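Local coordinates for telomerase reverse transcriptase (Takifugu rubripes, PDB 4LMO), which extends chromosome ends by copying a template in the telomerase RNA, and is represented here by its RNA-binding domain, at residues L75-C86 / L131-W139; L92-I101 / Y236-L244. One frame throughout, in Å; residues are numbered along the deposited sequence.

Contact 1 of 2, residues L75-C86 / L131-W139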
# COMPACT_ATOMS: atom_id res chain seq x y z
N LEU A 75 -13.63 12.10 3.24
CA LEU A 75 -12.49 11.91 2.34
C LEU A 75 -11.91 10.51 2.41
O LEU A 75 -11.54 9.93 1.39
CB LEU A 75 -11.40 12.93 2.64
CG LEU A 75 -11.51 14.28 1.93
CD1 LEU A 75 -10.36 15.18 2.34
CD2 LEU A 75 -11.53 14.07 0.42
N PHE A 76 -11.83 9.97 3.63
CA PHE A 76 -11.28 8.64 3.83
C PHE A 76 -12.29 7.55 3.49
O PHE A 76 -11.92 6.45 3.09
CB PHE A 76 -10.72 8.50 5.25
CG PHE A 76 -9.38 9.16 5.44
CD1 PHE A 76 -8.20 8.44 5.27
CD2 PHE A 76 -9.29 10.51 5.78
CE1 PHE A 76 -6.96 9.05 5.44
CE2 PHE A 76 -8.06 11.12 5.95
CZ PHE A 76 -6.89 10.39 5.78
N SER A 77 -13.58 7.88 3.64
CA SER A 77 -14.66 7.02 3.15
C SER A 77 -14.57 6.92 1.63
O SER A 77 -14.75 5.85 1.06
CB SER A 77 -16.02 7.58 3.55
OG SER A 77 -16.14 7.67 4.96
N GLN A 78 -14.30 8.06 0.99
CA GLN A 78 -14.10 8.15 -0.45
C GLN A 78 -12.92 7.28 -0.90
O GLN A 78 -13.03 6.53 -1.87
CB GLN A 78 -13.88 9.60 -0.87
CG GLN A 78 -13.90 9.85 -2.37
CD GLN A 78 -13.43 11.25 -2.74
OE1 GLN A 78 -12.96 11.47 -3.86
NE2 GLN A 78 -13.54 12.19 -1.81
N LEU A 79 -11.81 7.38 -0.16
CA LEU A 79 -10.61 6.59 -0.42
C LEU A 79 -10.91 5.09 -0.42
O LEU A 79 -10.49 4.36 -1.32
CB LEU A 79 -9.52 6.92 0.62
CG LEU A 79 -8.11 6.34 0.48
CD1 LEU A 79 -7.10 7.18 1.26
CD2 LEU A 79 -8.04 4.88 0.93
N LEU A 80 -11.64 4.64 0.60
CA LEU A 80 -12.01 3.23 0.72
C LEU A 80 -12.96 2.79 -0.39
O LEU A 80 -12.90 1.65 -0.84
CB LEU A 80 -12.63 2.95 2.10
CG LEU A 80 -11.66 2.89 3.28
CD1 LEU A 80 -12.43 2.89 4.58
CD2 LEU A 80 -10.76 1.67 3.20
N ARG A 81 -13.83 3.70 -0.82
CA ARG A 81 -14.78 3.43 -1.89
C ARG A 81 -14.05 3.27 -3.23
O ARG A 81 -14.39 2.39 -4.03
CB ARG A 81 -15.79 4.57 -1.98
CG ARG A 81 -17.22 4.16 -2.31
CD ARG A 81 -18.20 5.05 -1.56
NE ARG A 81 -17.82 6.46 -1.66
CZ ARG A 81 -17.91 7.35 -0.67
NH1 ARG A 81 -18.37 6.99 0.52
NH2 ARG A 81 -17.54 8.61 -0.88
N GLN A 82 -13.05 4.12 -3.45
CA GLN A 82 -12.23 4.06 -4.65
C GLN A 82 -11.32 2.83 -4.65
O GLN A 82 -10.98 2.30 -5.71
CB GLN A 82 -11.41 5.34 -4.81
CG GLN A 82 -12.24 6.57 -5.16
CD GLN A 82 -11.40 7.83 -5.35
OE1 GLN A 82 -10.22 7.76 -5.68
NE2 GLN A 82 -12.03 8.98 -5.16
N HIS A 83 -10.93 2.38 -3.46
CA HIS A 83 -10.16 1.15 -3.30
C HIS A 83 -10.98 -0.07 -3.65
O HIS A 83 -10.48 -1.00 -4.28
CB HIS A 83 -9.62 1.02 -1.87
CG HIS A 83 -9.29 -0.41 -1.49
ND1 HIS A 83 -8.28 -1.09 -2.04
CD2 HIS A 83 -9.90 -1.27 -0.58
CE1 HIS A 83 -8.23 -2.33 -1.52
NE2 HIS A 83 -9.22 -2.44 -0.62
N ARG A 84 -12.24 -0.07 -3.23
CA ARG A 84 -13.13 -1.21 -3.47
C ARG A 84 -13.57 -1.31 -4.93
O ARG A 84 -13.97 -2.38 -5.40
CB ARG A 84 -14.34 -1.17 -2.53
CG ARG A 84 -13.97 -1.42 -1.08
CD ARG A 84 -15.20 -1.53 -0.18
NE ARG A 84 -14.79 -1.73 1.21
CZ ARG A 84 -14.88 -0.81 2.17
NH1 ARG A 84 -15.40 0.39 1.92
NH2 ARG A 84 -14.47 -1.11 3.39
N ARG A 85 -13.48 -0.19 -5.65
CA ARG A 85 -13.81 -0.13 -7.07
C ARG A 85 -12.57 -0.24 -7.97
O ARG A 85 -12.70 -0.38 -9.19
CB ARG A 85 -14.58 1.16 -7.40
CG ARG A 85 -16.02 1.19 -6.90
CD ARG A 85 -16.83 2.29 -7.56
NE ARG A 85 -16.70 3.58 -6.87
CZ ARG A 85 -15.85 4.55 -7.22
NH1 ARG A 85 -15.02 4.40 -8.25
NH2 ARG A 85 -15.82 5.68 -6.53
N CYS A 86 -11.39 -0.17 -7.36
CA CYS A 86 -10.12 -0.23 -8.10
C CYS A 86 -9.90 -1.59 -8.75
O CYS A 86 -10.04 -2.63 -8.09
CB CYS A 86 -8.96 0.12 -7.17
SG CYS A 86 -7.38 0.40 -8.01
N LEU A 131 -3.18 7.00 -8.00
CA LEU A 131 -4.07 7.88 -8.76
C LEU A 131 -5.53 7.44 -8.71
O LEU A 131 -6.43 8.27 -8.70
CB LEU A 131 -3.60 7.99 -10.21
CG LEU A 131 -2.39 8.87 -10.53
CD1 LEU A 131 -1.95 8.67 -11.97
CD2 LEU A 131 -2.67 10.34 -10.26
N ALA A 132 -5.76 6.12 -8.69
CA ALA A 132 -7.12 5.58 -8.71
C ALA A 132 -7.79 5.56 -7.33
O ALA A 132 -9.01 5.62 -7.23
CB ALA A 132 -7.13 4.18 -9.31
N VAL A 133 -6.97 5.50 -6.27
CA VAL A 133 -7.49 5.31 -4.91
C VAL A 133 -7.46 6.59 -4.06
O VAL A 133 -8.45 6.92 -3.41
CB VAL A 133 -6.78 4.14 -4.19
CG1 VAL A 133 -7.27 3.99 -2.76
CG2 VAL A 133 -7.00 2.84 -4.95
N ILE A 134 -6.34 7.32 -4.08
CA ILE A 134 -6.18 8.48 -3.20
C ILE A 134 -6.90 9.71 -3.76
O ILE A 134 -6.53 10.22 -4.82
CB ILE A 134 -4.69 8.82 -2.94
CG1 ILE A 134 -3.88 7.56 -2.56
CG2 ILE A 134 -4.56 9.91 -1.88
CD1 ILE A 134 -4.43 6.74 -1.40
N PRO A 135 -7.93 10.21 -3.04
CA PRO A 135 -8.64 11.41 -3.48
C PRO A 135 -7.68 12.59 -3.61
O PRO A 135 -6.83 12.79 -2.74
CB PRO A 135 -9.65 11.66 -2.35
CG PRO A 135 -9.84 10.33 -1.71
CD PRO A 135 -8.50 9.67 -1.79
N GLN A 136 -7.81 13.34 -4.70
CA GLN A 136 -6.88 14.42 -5.04
C GLN A 136 -6.73 15.49 -3.96
O GLN A 136 -5.63 16.01 -3.75
CB GLN A 136 -7.26 15.05 -6.40
CG GLN A 136 -6.53 16.33 -6.78
CD GLN A 136 -5.02 16.18 -6.90
OE1 GLN A 136 -4.50 15.11 -7.23
NE2 GLN A 136 -4.30 17.27 -6.62
N GLU A 137 -7.82 15.82 -3.27
CA GLU A 137 -7.79 16.85 -2.23
C GLU A 137 -6.90 16.48 -1.03
O GLU A 137 -6.46 17.37 -0.29
CB GLU A 137 -9.19 17.27 -1.77
CG GLU A 137 -10.21 16.15 -1.64
CD GLU A 137 -11.09 15.98 -2.87
OE1 GLU A 137 -12.26 16.41 -2.82
OE2 GLU A 137 -10.62 15.41 -3.88
N LEU A 138 -6.62 15.19 -0.86
CA LEU A 138 -5.72 14.72 0.20
C LEU A 138 -4.26 15.07 -0.07
O LEU A 138 -3.48 15.25 0.88
CB LEU A 138 -5.88 13.21 0.43
CG LEU A 138 -7.03 12.72 1.31
CD1 LEU A 138 -7.02 11.20 1.37
CD2 LEU A 138 -6.96 13.29 2.72
N TRP A 139 -3.89 15.14 -1.34
CA TRP A 139 -2.54 15.56 -1.75
C TRP A 139 -2.26 16.99 -1.39
O TRP A 139 -1.13 17.35 -1.09
CB TRP A 139 -2.33 15.35 -3.24
CG TRP A 139 -2.32 13.90 -3.68
CD1 TRP A 139 -3.23 13.27 -4.53
CD2 TRP A 139 -1.37 12.85 -3.29
NE1 TRP A 139 -2.91 11.95 -4.69
CE2 TRP A 139 -1.81 11.63 -3.98
CE3 TRP A 139 -0.24 12.80 -2.48
CZ2 TRP A 139 -1.13 10.43 -3.84
CZ3 TRP A 139 0.44 11.58 -2.35
CH2 TRP A 139 0.00 10.42 -3.02

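Contact 2 of 2, residues L92-I101 / Y236-L244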
# COMPACT_ATOMS: atom_id res chain seq x y z
N LEU A 92 -2.37 -4.28 -12.90
CA LEU A 92 -1.22 -5.18 -12.98
C LEU A 92 -1.04 -5.70 -14.41
O LEU A 92 0.08 -5.83 -14.90
CB LEU A 92 -1.36 -6.35 -12.01
CG LEU A 92 -1.10 -6.12 -10.52
CD1 LEU A 92 -1.72 -7.23 -9.68
CD2 LEU A 92 0.39 -5.98 -10.21
N GLN A 93 -2.16 -5.97 -15.08
CA GLN A 93 -2.15 -6.50 -16.45
C GLN A 93 -1.77 -5.46 -17.49
O GLN A 93 -1.35 -5.80 -18.60
CB GLN A 93 -3.51 -7.12 -16.80
CG GLN A 93 -3.68 -8.55 -16.32
CD GLN A 93 -2.64 -9.50 -16.90
OE1 GLN A 93 -1.85 -10.08 -16.17
NE2 GLN A 93 -2.63 -9.63 -18.22
N LYS A 94 -1.91 -4.18 -17.14
CA LYS A 94 -1.53 -3.10 -18.05
C LYS A 94 -0.23 -2.41 -17.62
O LYS A 94 0.13 -1.36 -18.16
CB LYS A 94 -2.69 -2.11 -18.23
CG LYS A 94 -2.92 -1.16 -17.07
CD LYS A 94 -4.39 -0.81 -16.89
CE LYS A 94 -4.95 0.05 -18.02
NZ LYS A 94 -6.26 0.65 -17.65
N THR A 95 0.48 -3.01 -16.66
CA THR A 95 1.81 -2.54 -16.26
C THR A 95 2.87 -3.64 -16.32
O THR A 95 3.93 -3.44 -16.89
CB THR A 95 1.83 -1.86 -14.87
OG1 THR A 95 1.24 -2.72 -13.89
CG2 THR A 95 1.07 -0.53 -14.90
N CYS A 96 2.58 -4.80 -15.73
CA CYS A 96 3.49 -5.94 -15.82
C CYS A 96 2.72 -7.26 -15.96
O CYS A 96 2.61 -8.02 -15.00
CB CYS A 96 4.43 -5.97 -14.61
SG CYS A 96 5.88 -7.02 -14.86
N PRO A 97 2.20 -7.52 -17.17
CA PRO A 97 1.23 -8.59 -17.40
C PRO A 97 1.81 -10.00 -17.32
O PRO A 97 3.02 -10.18 -17.46
CB PRO A 97 0.73 -8.31 -18.82
CG PRO A 97 1.86 -7.62 -19.49
CD PRO A 97 2.57 -6.83 -18.42
N LEU A 98 0.94 -10.97 -17.10
CA LEU A 98 1.32 -12.37 -17.07
C LEU A 98 1.50 -12.90 -18.49
O LEU A 98 0.78 -12.49 -19.40
CB LEU A 98 0.27 -13.19 -16.31
CG LEU A 98 -0.13 -12.67 -14.92
CD1 LEU A 98 -1.45 -13.26 -14.45
CD2 LEU A 98 0.96 -12.89 -13.88
N VAL A 99 2.48 -13.78 -18.67
CA VAL A 99 2.72 -14.41 -19.97
C VAL A 99 2.52 -15.92 -19.85
O VAL A 99 3.39 -16.64 -19.36
CB VAL A 99 4.14 -14.11 -20.51
CG1 VAL A 99 4.29 -14.62 -21.94
CG2 VAL A 99 4.45 -12.62 -20.46
N GLY A 100 1.34 -16.37 -20.28
CA GLY A 100 0.99 -17.79 -20.30
C GLY A 100 1.12 -18.51 -18.97
O GLY A 100 1.77 -19.56 -18.89
N ILE A 101 0.52 -17.96 -17.92
CA ILE A 101 0.54 -18.61 -16.60
C ILE A 101 -0.68 -19.52 -16.39
O ILE A 101 -0.54 -20.61 -15.83
CB ILE A 101 0.71 -17.61 -15.42
CG1 ILE A 101 -0.55 -16.77 -15.16
CG2 ILE A 101 1.94 -16.73 -15.61
CD1 ILE A 101 -1.39 -17.25 -13.99
N TYR A 236 8.83 -10.80 -8.77
CA TYR A 236 7.92 -11.62 -9.55
C TYR A 236 6.48 -11.35 -9.14
O TYR A 236 6.18 -11.31 -7.94
CB TYR A 236 8.22 -13.11 -9.37
CG TYR A 236 9.48 -13.59 -10.05
CD1 TYR A 236 9.45 -14.12 -11.34
CD2 TYR A 236 10.71 -13.53 -9.39
CE1 TYR A 236 10.61 -14.57 -11.95
CE2 TYR A 236 11.87 -13.98 -10.00
CZ TYR A 236 11.82 -14.49 -11.28
OH TYR A 236 12.98 -14.93 -11.87
N ARG A 237 5.59 -11.16 -10.11
CA ARG A 237 4.15 -11.21 -9.86
C ARG A 237 3.89 -12.50 -9.10
O ARG A 237 4.38 -13.56 -9.49
CB ARG A 237 3.36 -11.21 -11.16
CG ARG A 237 3.40 -9.91 -11.96
CD ARG A 237 2.27 -8.97 -11.59
NE ARG A 237 0.96 -9.62 -11.64
CZ ARG A 237 0.10 -9.54 -12.66
NH1 ARG A 237 0.40 -8.83 -13.74
NH2 ARG A 237 -1.06 -10.18 -12.59
N GLN A 238 3.13 -12.42 -8.00
CA GLN A 238 2.97 -13.57 -7.11
C GLN A 238 2.41 -14.81 -7.83
O GLN A 238 2.69 -15.94 -7.42
CB GLN A 238 2.15 -13.22 -5.86
CG GLN A 238 0.76 -13.84 -5.77
CD GLN A 238 -0.34 -12.93 -6.27
OE1 GLN A 238 -0.21 -11.71 -6.24
NE2 GLN A 238 -1.43 -13.53 -6.73
N GLU A 239 1.66 -14.59 -8.91
CA GLU A 239 1.13 -15.67 -9.74
C GLU A 239 2.26 -16.44 -10.43
O GLU A 239 2.24 -17.67 -10.48
CB GLU A 239 0.16 -15.14 -10.80
CG GLU A 239 -1.10 -14.49 -10.25
CD GLU A 239 -0.96 -12.99 -10.03
OE1 GLU A 239 0.18 -12.50 -9.86
OE2 GLU A 239 -2.00 -12.30 -10.04
N VAL A 240 3.24 -15.71 -10.96
CA VAL A 240 4.40 -16.31 -11.61
C VAL A 240 5.28 -17.01 -10.56
O VAL A 240 5.87 -18.06 -10.83
CB VAL A 240 5.25 -15.29 -12.40
CG1 VAL A 240 6.14 -16.01 -13.40
CG2 VAL A 240 4.36 -14.29 -13.13
N TRP A 241 5.36 -16.41 -9.37
CA TRP A 241 6.11 -17.01 -8.27
C TRP A 241 5.49 -18.29 -7.79
O TRP A 241 6.19 -19.27 -7.54
CB TRP A 241 6.28 -16.03 -7.12
CG TRP A 241 7.20 -16.57 -6.05
CD1 TRP A 241 6.86 -17.07 -4.80
CD2 TRP A 241 8.66 -16.72 -6.13
NE1 TRP A 241 7.97 -17.49 -4.11
CE2 TRP A 241 9.08 -17.31 -4.86
CE3 TRP A 241 9.63 -16.43 -7.09
CZ2 TRP A 241 10.41 -17.59 -4.58
CZ3 TRP A 241 10.97 -16.72 -6.80
CH2 TRP A 241 11.35 -17.28 -5.57
N ALA A 242 4.16 -18.30 -7.68
CA ALA A 242 3.41 -19.50 -7.33
C ALA A 242 3.61 -20.63 -8.36
O ALA A 242 3.65 -21.80 -8.00
CB ALA A 242 1.93 -19.19 -7.16
N LYS A 243 3.75 -20.25 -9.63
CA LYS A 243 4.05 -21.20 -10.71
C LYS A 243 5.47 -21.76 -10.59
O LYS A 243 5.69 -22.96 -10.78
CB LYS A 243 3.84 -20.55 -12.08
CG LYS A 243 3.90 -21.51 -13.27
CD LYS A 243 2.52 -21.82 -13.84
CE LYS A 243 1.80 -22.93 -13.10
NZ LYS A 243 0.61 -23.42 -13.84
N LEU A 244 6.44 -20.89 -10.29
CA LEU A 244 7.83 -21.31 -10.12
C LEU A 244 8.01 -22.28 -8.96
O LEU A 244 8.74 -23.27 -9.08
CB LEU A 244 8.76 -20.10 -9.95
CG LEU A 244 9.10 -19.23 -11.17
CD1 LEU A 244 9.76 -17.94 -10.72
CD2 LEU A 244 9.99 -19.97 -12.16

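Contact 1 of 2, residues L75-C86 / L131-W139
L138 sets CD1 over one face of the F76 ring, and its CD2 meets ring atom CE2 of F76 at 4.0 Å, the L138 side chain set square to that of F76. The Q78 amide runs antiparallel to P135, with Q78 CD 3.8 Å from P135 CB. With CG anti to the backbone N (chi1 -170°) and the chain extended beyond, Q78 reaches along the flank of the proline. Cut back to an alanine, Q78 would lose its amide, and the CB and CG edge of P135 would probably be left with a gap beside it. P135 itself fits among L75, Q78 and L79: its CG lies 3.6 Å from L75 O, and its CD 3.8 Å from L79 CB. Deeper in, L79 divides its methyls: CD1 touches I134 CD1 at 3.8 Å, while CD2 meets V133 CG1 at 3.9 Å. C86 SG closes the far end against V133 CG2 and A132 CB. Helix 191-220 backs V133, I134 and L138, and helix 40-48 covers F76 and L79. The proline of the break between helices 119-133 and 136-139 is thus wedged against L75, Q78 and L79 of helix 73-85, a helix-to-linker packing within this largely helical telomerase RNA-binding domain.

Contact 2 of 2, residues L92-I101 / Y236-L244
I101 and V240 bring the two backbones nearest, their CA atoms 6.7 Å apart. Segment 92-101 leaves helix 88-93 at K94, is tied back by C96 N to L92 O at 2.8 Å, and then runs as a loop through a turn with positive phi at G100. Segment 236-244 passes from a strand into a helix, with R237 at the N-cap position. R237 carries the contact. Its chain, bent at chi2 (-90°) and again at chi3, slides the guanidinium between two leucines: L98 CD2 sits 3.6 Å above the centre of one face, L92 CB 3.5 Å above the opposite one. NH1 of R237 gives a hydrogen bond of 2.7 Å to C96 O, bent to 139° and arriving from above the carbonyl plane. Q93 OE1 lies near the guanidinium plane, off its NH1 and NH2 end, and takes a bond from L98 N at 3.1 Å that ties the loop there. E239 holds its carboxylate at the guanidinium edge; the salt bridge from R237 NH2 to E239 OE2 is straight (171°) but weak at 3.4 Å. Two leucines and these polar partners would limit rotation of the group, and E239 probably offsets its charge. L98 CD2 also meets V240 CG2 at 3.8 Å, while the poorly ordered I101 rests on E239 CB. The C96-C117 disulfide ties the loop to the stretch before helix 119-133, whose F125 touches L92. F221 of strand 221-224, which pairs with strand 234-237, packs on L92 and R237, and F112 of helix 109-112 covers V240 and K243.

Overall arrangement
From the N terminus the chain runs through helices 6-15 and 40-48 to helix 73-85, the first half of contact 1, and almost at once to helix 88-93, which opens contact 2. Contact 1 closes a loop of 44 residues when the chain returns at 131-139. Contact 2 closes a longer one, of 134 residues, only at 236-244, so the two loops cross. Their centres lie 26 Å apart, and their nearest atoms about 8 Å. Contact 1 joins the N-terminal helices to the helical body; contact 2 fastens the loop after helix 88-93 to the C-terminal hairpin and helix 238-251. Residues 171-196, which by similarity meet the RNA template, lie within contact 2's loop alone.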